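Local atomic coordinates of putative uncharacterized protein (Chaetomium thermophilum var. thermophilum DSM 1495, PDB entry 5M43), a protein that probably removes phosphate from tyrosine and serine or threonine residues of proteins, as the Yvh1 phosphatase domain of the dual-specificity family. Residues Cys103-Ser108 / Arg150-Pro155. Numbering follows the deposited sequence.
With NO3 (nitrate ion), chain B.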
ATOM      1  N   CYS A 103      -6.500  -5.231  -2.518  1.00 18.99           N
ATOM      2  CA  CYS A 103      -6.413  -5.991  -3.773  1.00 19.28           C
ATOM      3  C   CYS A 103      -7.489  -7.072  -3.717  1.00 20.44           C
ATOM      4  O   CYS A 103      -8.587  -6.781  -3.230  1.00 25.18           O
ATOM      5  CB  CYS A 103      -5.010  -6.594  -4.000  1.00 23.12           C
ATOM      6  SG  CYS A 103      -4.313  -7.596  -2.651  1.00 23.42           S
ATOM      7  N   ALA A 104      -7.181  -8.294  -4.112  1.00 21.41           N
ATOM      8  CA  ALA A 104      -8.227  -9.333  -3.943  1.00 22.08           C
ATOM      9  C   ALA A 104      -8.172  -9.943  -2.555  1.00 23.25           C
ATOM     10  O   ALA A 104      -9.186  -9.992  -1.850  1.00 24.11           O
ATOM     11  CB  ALA A 104      -8.114 -10.411  -5.037  1.00 24.55           C
ATOM     12  N   MET A 105      -7.030 -10.487  -2.188  1.00 24.04           N
ATOM     13  CA  MET A 105      -6.934 -11.147  -0.888  1.00 21.78           C
ATOM     14  C   MET A 105      -6.364 -10.250   0.189  1.00 23.73           C
ATOM     15  O   MET A 105      -6.475 -10.623   1.366  1.00 22.83           O
ATOM     16  CB  MET A 105      -6.050 -12.400  -0.972  1.00 21.72           C
ATOM     17  CG  MET A 105      -6.515 -13.517  -1.920  1.00 26.45           C
ATOM     18  SD  MET A 105      -5.309 -14.822  -2.008  1.00 34.08           S
ATOM     19  CE  MET A 105      -5.329 -15.328  -0.285  1.00 37.67           C
ATOM     20  N   GLY A 106      -5.833  -9.050  -0.139  1.00 21.24           N
ATOM     21  CA  GLY A 106      -5.065  -8.345   0.861  1.00 19.33           C
ATOM     22  C   GLY A 106      -3.824  -9.090   1.290  1.00 20.76           C
ATOM     23  O   GLY A 106      -3.417  -8.998   2.460  1.00 19.91           O
ATOM     24  N   LYS A 107      -3.169  -9.779   0.345  1.00 20.95           N
ATOM     25  CA  LYS A 107      -2.024 -10.638   0.610  1.00 21.50           C
ATOM     26  C   LYS A 107      -0.797 -10.203  -0.172  1.00 22.02           C
ATOM     27  O   LYS A 107       0.291 -10.108   0.399  1.00 20.75           O
ATOM     28  CB  LYS A 107      -2.323 -12.125   0.256  1.00 22.63           C
ATOM     29  CG  LYS A 107      -1.110 -13.007   0.352  1.00 23.57           C
ATOM     30  CD  LYS A 107      -1.522 -14.434  -0.021  1.00 26.88           C
ATOM     31  CE  LYS A 107      -0.328 -15.334   0.020  1.00 32.84           C
ATOM     32  NZ  LYS A 107      -0.698 -16.735  -0.560  1.00 37.00           N
ATOM     33  N   SER A 108      -0.938  -9.982  -1.481  1.00 20.86           N
ATOM     34  CA  SER A 108       0.227  -9.858  -2.358  1.00 20.12           C
ATOM     35  C   SER A 108       0.272  -8.496  -3.052  1.00 20.15           C
ATOM     36  O   SER A 108       1.205  -7.707  -2.828  1.00 20.78           O
ATOM     37  CB  SER A 108       0.200 -11.026  -3.354  1.00 21.90           C
ATOM     38  OG  SER A 108       1.333 -10.911  -4.235  1.00 24.36           O
ATOM     39  N   ARG A 150      -1.367  -7.656   9.551  1.00 18.98           N
ATOM     40  CA  ARG A 150      -1.978  -8.373   8.427  1.00 18.45           C
ATOM     41  C   ARG A 150      -1.202  -9.681   8.278  1.00 19.30           C
ATOM     42  O   ARG A 150      -0.360  -9.829   7.390  1.00 20.30           O
ATOM     43  CB  ARG A 150      -1.921  -7.507   7.151  1.00 20.45           C
ATOM     44  CG  ARG A 150      -2.645  -8.134   5.953  1.00 21.88           C
ATOM     45  CD  ARG A 150      -4.156  -8.046   6.134  1.00 20.84           C
ATOM     46  NE  ARG A 150      -4.892  -8.588   4.932  1.00 20.80           N
ATOM     47  CZ  ARG A 150      -6.229  -8.706   4.914  1.00 22.25           C
ATOM     48  NH1 ARG A 150      -6.931  -8.313   6.010  1.00 21.40           N
ATOM     49  NH2 ARG A 150      -6.903  -9.202   3.875  1.00 21.96           N
ATOM     50  N   PRO A 151      -1.468 -10.666   9.130  1.00 21.04           N
ATOM     51  CA  PRO A 151      -0.606 -11.852   9.142  1.00 21.90           C
ATOM     52  C   PRO A 151      -0.605 -12.630   7.821  1.00 25.26           C
ATOM     53  O   PRO A 151       0.396 -13.316   7.546  1.00 26.55           O
ATOM     54  CB  PRO A 151      -1.168 -12.695  10.315  1.00 27.74           C
ATOM     55  CG  PRO A 151      -2.479 -12.027  10.698  1.00 28.03           C
ATOM     56  CD  PRO A 151      -2.393 -10.601  10.287  1.00 22.03           C
ATOM     57  N   ILE A 152      -1.667 -12.552   6.993  1.00 20.15           N
ATOM     58  CA  ILE A 152      -1.633 -13.296   5.715  1.00 21.50           C
ATOM     59  C   ILE A 152      -0.734 -12.630   4.676  1.00 23.13           C
ATOM     60  O   ILE A 152      -0.495 -13.266   3.611  1.00 23.54           O
ATOM     61  CB  ILE A 152      -3.035 -13.437   5.099  1.00 24.86           C
ATOM     62  CG1 ILE A 152      -3.115 -14.570   4.065  1.00 35.44           C
ATOM     63  CG2 ILE A 152      -3.548 -12.109   4.558  1.00 26.79           C
ATOM     64  CD1 ILE A 152      -4.503 -14.768   3.542  1.00 41.89           C
ATOM     65  N   ALA A 153      -0.180 -11.451   4.973  1.00 21.21           N
ATOM     66  CA  ALA A 153       0.630 -10.729   3.982  1.00 19.51           C
ATOM     67  C   ALA A 153       1.739 -11.610   3.426  1.00 23.34           C
ATOM     68  O   ALA A 153       2.426 -12.321   4.170  1.00 23.87           O
ATOM     69  CB  ALA A 153       1.236  -9.489   4.656  1.00 18.57           C
ATOM     70  N   GLY A 154       1.928 -11.545   2.095  1.00 22.22           N
ATOM     71  CA  GLY A 154       2.909 -12.369   1.447  1.00 24.50           C
ATOM     72  C   GLY A 154       2.931 -12.115  -0.040  1.00 23.97           C
ATOM     73  O   GLY A 154       2.334 -12.861  -0.815  1.00 26.17           O
ATOM     74  N   PRO A 155       3.701 -11.117  -0.484  1.00 22.72           N
ATOM     75  CA  PRO A 155       3.803 -10.886  -1.936  1.00 22.69           C
ATOM     76  C   PRO A 155       4.413 -12.062  -2.664  1.00 25.23           C
ATOM     77  O   PRO A 155       5.304 -12.779  -2.166  1.00 25.38           O
ATOM     78  CB  PRO A 155       4.719  -9.647  -2.069  1.00 21.22           C
ATOM     79  CG  PRO A 155       4.590  -8.935  -0.633  1.00 21.58           C
ATOM     80  CD  PRO A 155       4.461 -10.131   0.302  1.00 23.01           C
TER
HETATM   81  N   NO3 B 301      -3.762 -10.484  -3.868  1.00 27.77           N
HETATM   82  O1  NO3 B 301      -3.480 -10.758  -2.669  1.00 24.37           O
HETATM   83  O2  NO3 B 301      -4.951 -10.543  -4.271  1.00 27.56           O
HETATM   84  O3  NO3 B 301      -2.863  -9.985  -4.602  1.00 24.88           O
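Arg150 lays one edge of its guanidinium against the backbone of Met105 and Gly106, each of its two donors there taking a different carbonyl. NE gives a nearly straight bond to Gly106 O (2.9 Å, 167°), and NH2 reaches Met105 O, also at 2.9 Å but more bent. Both oxygens lie close to the guanidinium plane; the chain behind it is bent at chi2 (74°), which turns CD. Arginine suits this place because its planar head offers two N-H groups along a single edge. Gly106 takes a positive phi, and a CB on it would collide with Arg150 NH2. The loop held in this way is the phosphate-binding P-loop of the CX5R signature, from Cys103, just after strand 99-102, to Arg109 at the start of helix 109-121. The backbone N-H groups of Met105, Lys107 and Ser108, with Arg109 NE, bond a nitrate, probably from the crystallisation liquor, which sits where substrate phosphate would be expected; Cys103 SG is 3.2 Å from the nitrate N. Farther along, Gly154 N bonds to Lys107 O at 2.8 Å. The extended Lys107 chain passes with CG 3.3 Å from Ile152 O, while Met105 CE meets Ile152 CD1 at 4.0 Å, the two side chains crossing at about a right angle. Serine suits position 108 because its hydroxyl OG, 3.4 Å from Pro155 CA, is gripped by Asp61 OD1 and Asn156 N.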